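Local coordinates for protein DJ-1 homolog D (Arabidopsis thaliana, PDB 4OGG), which belongs to the DJ-1/PfpI family and carries two tandem domains of that family in a single chain, each with an alpha/beta fold, at residues Leu323-Pro332 and Val338-Pro348; Tyr173-Gln181 and Lys212-Gly222. All blocks are in the same frame, centred on the assembly; numbering follows the deposited sequence.

Following the chain from its N terminus, interaction 2 comes first: Y173-Q181, which runs into helix 176-186, meets K212-G222 of helix 208-221 and closes a loop of 30 residues. That loop passes from the first DJ-1/PfpI half of the chain into the second, so this contact ties the two halves together. Interaction 1 opens later, wholly within the second half, and closes a five-residue gap between L323-P332 and V338-P348, which contain the two strands of a small beta-alpha-beta unit, the second also the end of its helix 335-340. The contacts are in series, neither nested nor crossing. Their centres lie about 30 Å apart and their nearest atoms about 14 Å, with interaction 2 near the centre of the chain and interaction 1 at its periphery.

Interaction 1: Leu323-Pro332 and Val338-Pro348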
loop_
_atom_site.group_PDB
_atom_site.type_symbol
_atom_site.label_atom_id
_atom_site.label_comp_id
_atom_site.label_asym_id
_atom_site.label_seq_id
_atom_site.Cartn_x
_atom_site.Cartn_y
_atom_site.Cartn_z
ATOM N N LEU C 323 0.186 -18.439 -34.049
ATOM C CA LEU C 323 0.892 -19.502 -33.342
ATOM C C LEU C 323 0.657 -20.886 -33.937
ATOM O O LEU C 323 1.274 -21.863 -33.509
ATOM C CB LEU C 323 0.495 -19.509 -31.863
ATOM C CG LEU C 323 0.958 -18.309 -31.032
ATOM C CD1 LEU C 323 0.477 -18.469 -29.600
ATOM C CD2 LEU C 323 2.477 -18.203 -31.075
ATOM N N LYS C 324 -0.231 -20.974 -34.922
ATOM C CA LYS C 324 -0.516 -22.259 -35.549
ATOM C C LYS C 324 0.733 -22.861 -36.179
ATOM O O LYS C 324 1.377 -22.238 -37.022
ATOM C CB LYS C 324 -1.610 -22.109 -36.608
ATOM C CG LYS C 324 -3.012 -21.983 -36.029
ATOM C CD LYS C 324 -4.072 -21.986 -37.121
ATOM C CE LYS C 324 -4.028 -20.709 -37.943
ATOM N NZ LYS C 324 -4.335 -19.518 -37.105
ATOM N N GLY C 325 1.072 -24.075 -35.755
ATOM C CA GLY C 325 2.238 -24.752 -36.289
ATOM C C GLY C 325 3.561 -24.177 -35.822
ATOM O O GLY C 325 4.602 -24.449 -36.416
ATOM N N ARG C 326 3.530 -23.382 -34.757
ATOM C CA ARG C 326 4.752 -22.783 -34.232
ATOM C C ARG C 326 5.079 -23.333 -32.848
ATOM O O ARG C 326 4.186 -23.739 -32.106
ATOM C CB ARG C 326 4.607 -21.255 -34.166
ATOM C CG ARG C 326 4.271 -20.597 -35.504
ATOM C CD ARG C 326 5.289 -20.963 -36.575
ATOM N NE ARG C 326 6.604 -20.380 -36.321
ATOM C CZ ARG C 326 6.932 -19.121 -36.594
ATOM N NH1 ARG C 326 6.045 -18.301 -37.136
ATOM N NH2 ARG C 326 8.153 -18.681 -36.322
ATOM N N LYS C 327 6.366 -23.357 -32.511
ATOM C CA LYS C 327 6.810 -23.851 -31.211
ATOM C C LYS C 327 7.165 -22.660 -30.330
ATOM O O LYS C 327 7.875 -21.754 -30.763
ATOM C CB LYS C 327 8.040 -24.751 -31.367
ATOM C CG LYS C 327 7.844 -25.953 -32.283
ATOM C CD LYS C 327 9.091 -26.831 -32.300
ATOM C CE LYS C 327 8.972 -27.966 -33.311
ATOM N NZ LYS C 327 8.884 -27.464 -34.714
ATOM N N CYS C 328 6.675 -22.657 -29.095
ATOM C CA CYS C 328 6.964 -21.552 -28.192
ATOM C C CYS C 328 6.599 -21.852 -26.746
ATOM O O CYS C 328 5.890 -22.816 -26.448
ATOM C CB CYS C 328 6.210 -20.294 -28.639
ATOM S SG CYS C 328 4.401 -20.388 -28.439
ATOM N N THR C 329 7.105 -21.016 -25.849
ATOM C CA THR C 329 6.816 -21.154 -24.432
ATOM C C THR C 329 6.095 -19.877 -24.015
ATOM O O THR C 329 5.847 -18.999 -24.840
ATOM C CB THR C 329 8.102 -21.311 -23.601
ATOM O OG1 THR C 329 7.759 -21.665 -22.254
ATOM C CG2 THR C 329 8.901 -20.013 -23.588
ATOM N N ALA C 330 5.758 -19.783 -22.736
ATOM C CA ALA C 330 5.071 -18.612 -22.200
ATOM C C ALA C 330 4.918 -18.837 -20.707
ATOM O O ALA C 330 5.378 -19.851 -20.182
ATOM C CB ALA C 330 3.697 -18.463 -22.848
ATOM N N TYR C 331 4.285 -17.898 -20.017
ATOM C CA TYR C 331 4.074 -18.076 -18.591
ATOM C C TYR C 331 3.314 -19.398 -18.488
ATOM O O TYR C 331 2.424 -19.662 -19.293
ATOM C CB TYR C 331 3.229 -16.936 -18.014
ATOM C CG TYR C 331 3.145 -16.990 -16.507
ATOM C CD1 TYR C 331 4.282 -16.786 -15.723
ATOM C CD2 TYR C 331 1.953 -17.315 -15.865
ATOM C CE1 TYR C 331 4.236 -16.909 -14.337
ATOM C CE2 TYR C 331 1.894 -17.444 -14.478
ATOM C CZ TYR C 331 3.041 -17.241 -13.722
ATOM O OH TYR C 331 3.002 -17.392 -12.354
ATOM N N PRO C 332 3.662 -20.249 -17.507
ATOM C CA PRO C 332 2.988 -21.539 -17.343
ATOM C C PRO C 332 1.487 -21.532 -17.634
ATOM O O PRO C 332 0.999 -22.329 -18.432
ATOM C CB PRO C 332 3.314 -21.903 -15.902
ATOM C CG PRO C 332 4.730 -21.408 -15.781
ATOM C CD PRO C 332 4.654 -20.038 -16.436
ATOM N N VAL C 338 -1.617 -20.771 -25.694
ATOM C CA VAL C 338 -0.747 -21.267 -26.756
ATOM C C VAL C 338 -1.334 -22.499 -27.437
ATOM O O VAL C 338 -1.456 -22.541 -28.662
ATOM C CB VAL C 338 0.655 -21.624 -26.212
ATOM C CG1 VAL C 338 1.546 -22.116 -27.347
ATOM C CG2 VAL C 338 1.274 -20.413 -25.539
ATOM N N VAL C 339 -1.690 -23.503 -26.641
ATOM C CA VAL C 339 -2.261 -24.734 -27.177
ATOM C C VAL C 339 -3.580 -24.458 -27.894
ATOM O O VAL C 339 -3.838 -25.008 -28.966
ATOM C CB VAL C 339 -2.496 -25.769 -26.055
ATOM C CG1 VAL C 339 -3.119 -27.030 -26.632
ATOM C CG2 VAL C 339 -1.175 -26.099 -25.371
ATOM N N LEU C 340 -4.417 -23.610 -27.305
ATOM C CA LEU C 340 -5.693 -23.272 -27.925
ATOM C C LEU C 340 -5.456 -22.539 -29.238
ATOM O O LEU C 340 -6.333 -22.497 -30.103
ATOM C CB LEU C 340 -6.534 -22.395 -26.992
ATOM C CG LEU C 340 -7.245 -23.097 -25.832
ATOM C CD1 LEU C 340 -8.021 -22.072 -25.013
ATOM C CD2 LEU C 340 -8.191 -24.163 -26.380
ATOM N N GLY C 341 -4.264 -21.965 -29.379
ATOM C CA GLY C 341 -3.925 -21.236 -30.589
ATOM C C GLY C 341 -3.348 -22.120 -31.679
ATOM O O GLY C 341 -3.070 -21.652 -32.782
ATOM N N GLY C 342 -3.165 -23.399 -31.370
ATOM C CA GLY C 342 -2.622 -24.326 -32.347
ATOM C C GLY C 342 -1.107 -24.390 -32.342
ATOM O O GLY C 342 -0.495 -24.814 -33.322
ATOM N N GLY C 343 -0.496 -23.972 -31.239
ATOM C CA GLY C 343 0.952 -23.998 -31.151
ATOM C C GLY C 343 1.492 -25.168 -30.352
ATOM O O GLY C 343 0.755 -25.825 -29.616
ATOM N N THR C 344 2.785 -25.435 -30.508
ATOM C CA THR C 344 3.445 -26.520 -29.793
ATOM C C THR C 344 4.068 -25.947 -28.528
ATOM O O THR C 344 4.881 -25.024 -28.590
ATOM C CB THR C 344 4.550 -27.163 -30.648
ATOM O OG1 THR C 344 3.970 -27.726 -31.831
ATOM C CG2 THR C 344 5.260 -28.260 -29.864
ATOM N N TRP C 345 3.684 -26.498 -27.382
ATOM C CA TRP C 345 4.188 -26.023 -26.102
ATOM C C TRP C 345 5.589 -26.508 -25.741
ATOM O O TRP C 345 5.902 -27.697 -25.850
ATOM C CB TRP C 345 3.216 -26.412 -24.983
ATOM C CG TRP C 345 3.638 -25.938 -23.623
ATOM C CD1 TRP C 345 4.143 -26.699 -22.606
ATOM C CD2 TRP C 345 3.583 -24.593 -23.129
ATOM N NE1 TRP C 345 4.404 -25.911 -21.508
ATOM C CE2 TRP C 345 4.070 -24.615 -21.803
ATOM C CE3 TRP C 345 3.172 -23.370 -23.680
ATOM C CZ2 TRP C 345 4.155 -23.459 -21.015
ATOM C CZ3 TRP C 345 3.257 -22.219 -22.896
ATOM C CH2 TRP C 345 3.745 -22.276 -21.577
ATOM N N LEU C 346 6.423 -25.567 -25.312
ATOM C CA LEU C 346 7.785 -25.859 -24.885
ATOM C C LEU C 346 7.835 -25.539 -23.396
ATOM O O LEU C 346 7.593 -24.400 -22.993
ATOM C CB LEU C 346 8.785 -24.986 -25.646
ATOM C CG LEU C 346 8.831 -25.199 -27.160
ATOM C CD1 LEU C 346 9.819 -24.229 -27.784
ATOM C CD2 LEU C 346 9.224 -26.639 -27.464
ATOM N N GLU C 347 8.134 -26.550 -22.588
ATOM C CA GLU C 347 8.190 -26.405 -21.137
ATOM C C GLU C 347 9.235 -25.395 -20.673
ATOM O O GLU C 347 10.429 -25.555 -20.933
ATOM C CB GLU C 347 8.464 -27.767 -20.496
ATOM C CG GLU C 347 8.349 -27.797 -18.982
ATOM C CD GLU C 347 6.997 -27.311 -18.490
ATOM O OE1 GLU C 347 5.969 -27.683 -19.097
ATOM O OE2 GLU C 347 6.964 -26.563 -17.488
ATOM N N PRO C 348 8.795 -24.336 -19.972
ATOM C CA PRO C 348 9.702 -23.300 -19.470
ATOM C C PRO C 348 10.408 -23.716 -18.181
ATOM O O PRO C 348 10.191 -23.124 -17.124
ATOM C CB PRO C 348 8.771 -22.113 -19.261
ATOM C CG PRO C 348 7.528 -22.777 -18.774
ATOM C CD PRO C 348 7.390 -23.976 -19.703
HETATM O O HOH W 1 -2.440 -18.595 -32.552
#
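The indole of W345 lies against the backbone of T329 and A330, with the methyl group of A330 (CB) 3.8 Å from W345 CZ3. T329 CA sits over one face of the ring, and V338 CG2 reaches its edge in plane. The swing that brings the six-membered ring there starts at chi1 -179°, which sets CG opposite the backbone N. W345 belongs to a short parallel pair, K327 with T344 and C328 with W345, joined through helix 335-340 as a beta-alpha-beta unit. K327 and T344 project side by side on one face of the pair; C328 and W345 occupy the other, where C328 SG packs 3.5 Å from V338 CG1 of the connecting helix. L346 CD1 lies 3.8 Å from C328 N. The ladder is read from its bonds: T344 N to R326 O (2.7 Å, 173° at the hydrogen), C328 N to T344 O, and L346 N to C328 O. Beyond it, T329 OG1 donates to L346 O at 2.8 Å, meeting the carbonyl nearly head-on, while P348 CB packs against T329 OG1 at 3.2 Å. At the other end G342 ends the helix in a Schellman motif, and its O accepts from G325 N, within the type II turn L323-R326. A water bridges L323 N and G341 O. The guanidinium of R326 is engaged outside the contact, NE in a salt bridge with D357 and NH2 in a hydrogen bond with N359. Backbone bonds thus fix the register, T329 adds a side-chain bond, and apolar contacts of C328 and A330 seat the pair on its helix.

Interaction 2: Tyr173-Gln181 and Lys212-Gly222; sequences YEGHPEFIQ and KVPFQSLQALG
Helix 176-181 crosses helix 212-221 at -55° with the segment axes 7.5 Å apart at closest approach, and P177 and A220 bring their CA atoms to 3.9 Å. This helix-helix packing joins the two DJ-1/PfpI family halves of the chain. The close approach is made at P177 and A220: A220 CA makes a CA-H...O contact with P177 O at 3.4 Å, and A220 CB rests 3.9 Å from I180 CG2. P177 and Q219 lie alongside one another, pointing the same way, with P177 CG 3.7 Å from Q219 CB. At one end, the 3-10 turn 173-175 carries E174, whose carboxylate folds back through a bend at chi2 (-51°) to cross K212 at about a right angle. K212 NZ reaches the syn lone pair of E174 OE2 at 2.9 Å in a salt bridge. Nearby, Y173 sends its hydroxyl elsewhere, to H50 O, and meets Y16 of helix 15-27 edge-to-face. The opposite end is held by Q181, its chain extended beyond CG and passing A220 O, with Q181 CG 3.2 Å from that oxygen: Q181 NE2 donates to A220 O at 2.9 Å from above the carbonyl plane, with an N-H...O angle of 141°.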
loop_
_atom_site.group_PDB
_atom_site.type_symbol
_atom_site.label_atom_id
_atom_site.label_comp_id
_atom_site.label_asym_id
_atom_site.label_seq_id
_atom_site.Cartn_x
_atom_site.Cartn_y
_atom_site.Cartn_z
ATOM N N TYR C 173 18.104 5.975 -13.601
ATOM C CA TYR C 173 17.933 4.822 -14.472
ATOM C C TYR C 173 17.585 5.218 -15.905
ATOM O O TYR C 173 17.621 4.389 -16.809
ATOM C CB TYR C 173 16.895 3.842 -13.900
ATOM C CG TYR C 173 15.575 4.435 -13.450
ATOM C CD1 TYR C 173 14.678 4.989 -14.367
ATOM C CD2 TYR C 173 15.210 4.408 -12.104
ATOM C CE1 TYR C 173 13.443 5.500 -13.945
ATOM C CE2 TYR C 173 13.983 4.915 -11.674
ATOM C CZ TYR C 173 13.107 5.459 -12.594
ATOM O OH TYR C 173 11.902 5.972 -12.160
ATOM N N GLU C 174 17.258 6.489 -16.120
ATOM C CA GLU C 174 16.952 6.937 -17.471
ATOM C C GLU C 174 18.221 6.986 -18.318
ATOM O O GLU C 174 18.157 7.093 -19.545
ATOM C CB GLU C 174 16.273 8.308 -17.442
ATOM C CG GLU C 174 14.810 8.219 -17.049
ATOM C CD GLU C 174 14.069 7.177 -17.878
ATOM O OE1 GLU C 174 14.060 7.296 -19.122
ATOM O OE2 GLU C 174 13.499 6.233 -17.287
ATOM N N GLY C 175 19.371 6.903 -17.659
ATOM C CA GLY C 175 20.635 6.922 -18.375
ATOM C C GLY C 175 21.192 5.519 -18.579
ATOM O O GLY C 175 22.313 5.358 -19.065
ATOM N N HIS C 176 20.412 4.499 -18.219
ATOM C CA HIS C 176 20.866 3.117 -18.366
ATOM C C HIS C 176 21.453 2.756 -19.732
ATOM O O HIS C 176 22.481 2.088 -19.801
ATOM C CB HIS C 176 19.739 2.120 -18.061
ATOM C CG HIS C 176 19.554 1.818 -16.604
ATOM N ND1 HIS C 176 20.580 1.885 -15.686
ATOM C CD2 HIS C 176 18.471 1.376 -15.922
ATOM C CE1 HIS C 176 20.137 1.497 -14.502
ATOM N NE2 HIS C 176 18.860 1.182 -14.619
ATOM N N PRO C 177 20.803 3.176 -20.836
ATOM C CA PRO C 177 21.340 2.836 -22.162
ATOM C C PRO C 177 22.816 3.181 -22.366
ATOM O O PRO C 177 23.639 2.298 -22.636
ATOM C CB PRO C 177 20.421 3.604 -23.113
ATOM C CG PRO C 177 19.097 3.568 -22.388
ATOM C CD PRO C 177 19.523 3.900 -20.959
ATOM N N GLU C 178 23.150 4.460 -22.242
ATOM C CA GLU C 178 24.528 4.907 -22.421
ATOM C C GLU C 178 25.417 4.413 -21.278
ATOM O O GLU C 178 26.587 4.099 -21.481
ATOM C CB GLU C 178 24.582 6.436 -22.513
ATOM C CG GLU C 178 25.997 6.996 -22.544
ATOM C CD GLU C 178 26.044 8.501 -22.736
ATOM O OE1 GLU C 178 25.049 9.186 -22.413
ATOM O OE2 GLU C 178 27.088 9.002 -23.202
ATOM N N PHE C 179 24.840 4.338 -20.081
ATOM C CA PHE C 179 25.547 3.874 -18.887
ATOM C C PHE C 179 26.091 2.473 -19.141
ATOM O O PHE C 179 27.287 2.211 -18.997
ATOM C CB PHE C 179 24.567 3.850 -17.709
ATOM C CG PHE C 179 25.165 3.379 -16.402
ATOM C CD1 PHE C 179 26.186 4.091 -15.784
ATOM C CD2 PHE C 179 24.642 2.261 -15.754
ATOM C CE1 PHE C 179 26.677 3.703 -14.527
ATOM C CE2 PHE C 179 25.121 1.861 -14.502
ATOM C CZ PHE C 179 26.141 2.584 -13.885
ATOM N N ILE C 180 25.195 1.578 -19.531
ATOM C CA ILE C 180 25.558 0.198 -19.802
ATOM C C ILE C 180 26.474 0.078 -21.022
ATOM O O ILE C 180 27.427 -0.703 -21.015
ATOM C CB ILE C 180 24.279 -0.654 -19.994
ATOM C CG1 ILE C 180 23.502 -0.691 -18.673
ATOM C CG2 ILE C 180 24.638 -2.055 -20.473
ATOM C CD1 ILE C 180 22.138 -1.354 -18.753
ATOM N N GLN C 181 26.200 0.858 -22.063
ATOM C CA GLN C 181 27.033 0.800 -23.264
ATOM C C GLN C 181 28.478 1.181 -22.948
ATOM O O GLN C 181 29.418 0.515 -23.386
ATOM C CB GLN C 181 26.486 1.732 -24.348
ATOM C CG GLN C 181 27.059 1.446 -25.728
ATOM C CD GLN C 181 26.559 2.414 -26.782
ATOM O OE1 GLN C 181 27.092 3.513 -26.933
ATOM N NE2 GLN C 181 25.523 2.013 -27.513
ATOM N N LYS C 212 10.810 -2.604 -19.039
ATOM C CA LYS C 212 12.045 -1.853 -18.851
ATOM C C LYS C 212 13.341 -2.569 -19.201
ATOM O O LYS C 212 14.203 -1.994 -19.866
ATOM C CB LYS C 212 12.143 -1.344 -17.409
ATOM C CG LYS C 212 13.045 -0.115 -17.254
ATOM C CD LYS C 212 12.363 1.140 -17.806
ATOM C CE LYS C 212 13.130 2.408 -17.445
ATOM N NZ LYS C 212 12.426 3.648 -17.896
ATOM N N VAL C 213 13.493 -3.809 -18.756
ATOM C CA VAL C 213 14.730 -4.530 -19.028
ATOM C C VAL C 213 15.008 -4.749 -20.514
ATOM O O VAL C 213 16.070 -4.365 -21.007
ATOM C CB VAL C 213 14.775 -5.876 -18.269
ATOM C CG1 VAL C 213 16.071 -6.615 -18.588
ATOM C CG2 VAL C 213 14.692 -5.615 -16.767
ATOM N N PRO C 214 14.069 -5.364 -21.252
ATOM C CA PRO C 214 14.358 -5.558 -22.679
ATOM C C PRO C 214 14.492 -4.219 -23.405
ATOM O O PRO C 214 15.358 -4.048 -24.267
ATOM C CB PRO C 214 13.155 -6.363 -23.174
ATOM C CG PRO C 214 12.715 -7.118 -21.937
ATOM C CD PRO C 214 12.821 -6.052 -20.872
ATOM N N PHE C 215 13.637 -3.269 -23.040
ATOM C CA PHE C 215 13.639 -1.951 -23.666
ATOM C C PHE C 215 14.994 -1.267 -23.529
ATOM O O PHE C 215 15.589 -0.844 -24.521
ATOM C CB PHE C 215 12.535 -1.082 -23.047
ATOM C CG PHE C 215 12.310 0.226 -23.760
ATOM C CD1 PHE C 215 12.928 1.392 -23.318
ATOM C CD2 PHE C 215 11.476 0.291 -24.869
ATOM C CE1 PHE C 215 12.717 2.607 -23.970
ATOM C CE2 PHE C 215 11.258 1.503 -25.532
ATOM C CZ PHE C 215 11.881 2.662 -25.079
ATOM N N GLN C 216 15.497 -1.178 -22.305
ATOM C CA GLN C 216 16.781 -0.530 -22.092
ATOM C C GLN C 216 17.971 -1.378 -22.529
ATOM O O GLN C 216 19.014 -0.838 -22.890
ATOM C CB GLN C 216 16.915 -0.104 -20.631
ATOM C CG GLN C 216 15.908 0.976 -20.275
ATOM C CD GLN C 216 16.268 1.732 -19.023
ATOM O OE1 GLN C 216 16.287 2.964 -19.014
ATOM N NE2 GLN C 216 16.548 1.006 -17.954
ATOM N N SER C 217 17.820 -2.698 -22.510
ATOM C CA SER C 217 18.910 -3.570 -22.939
ATOM C C SER C 217 19.168 -3.326 -24.427
ATOM O O SER C 217 20.315 -3.192 -24.862
ATOM C CB SER C 217 18.556 -5.045 -22.716
ATOM O OG SER C 217 18.543 -5.376 -21.337
ATOM N N LEU C 218 18.093 -3.260 -25.204
ATOM C CA LEU C 218 18.215 -3.036 -26.641
ATOM C C LEU C 218 18.725 -1.629 -26.949
ATOM O O LEU C 218 19.478 -1.433 -27.905
ATOM C CB LEU C 218 16.868 -3.290 -27.329
ATOM C CG LEU C 218 16.396 -4.746 -27.267
ATOM C CD1 LEU C 218 14.961 -4.860 -27.766
ATOM C CD2 LEU C 218 17.330 -5.617 -28.097
ATOM N N GLN C 219 18.320 -0.650 -26.147
ATOM C CA GLN C 219 18.788 0.718 -26.351
ATOM C C GLN C 219 20.275 0.805 -26.020
ATOM O O GLN C 219 21.005 1.599 -26.614
ATOM C CB GLN C 219 18.038 1.699 -25.450
ATOM C CG GLN C 219 16.595 1.962 -25.844
ATOM C CD GLN C 219 15.937 2.963 -24.920
ATOM O OE1 GLN C 219 15.968 2.804 -23.698
ATOM N NE2 GLN C 219 15.337 4.002 -25.494
ATOM N N ALA C 220 20.720 -0.003 -25.061
ATOM C CA ALA C 220 22.124 0.007 -24.654
ATOM C C ALA C 220 23.040 -0.459 -25.782
ATOM O O ALA C 220 24.197 -0.038 -25.872
ATOM C CB ALA C 220 22.322 -0.872 -23.433
ATOM N N LEU C 221 22.515 -1.335 -26.632
ATOM C CA LEU C 221 23.273 -1.861 -27.760
ATOM C C LEU C 221 23.382 -0.802 -28.853
ATOM O O LEU C 221 24.265 -0.871 -29.705
ATOM C CB LEU C 221 22.589 -3.114 -28.316
ATOM C CG LEU C 221 22.585 -4.353 -27.417
ATOM C CD1 LEU C 221 21.597 -5.377 -27.943
ATOM C CD2 LEU C 221 23.986 -4.941 -27.351
ATOM N N GLY C 222 22.482 0.177 -28.819
ATOM C CA GLY C 222 22.498 1.235 -29.813
ATOM C C GLY C 222 21.272 1.248 -30.711
ATOM O O GLY C 222 21.178 2.061 -31.633
#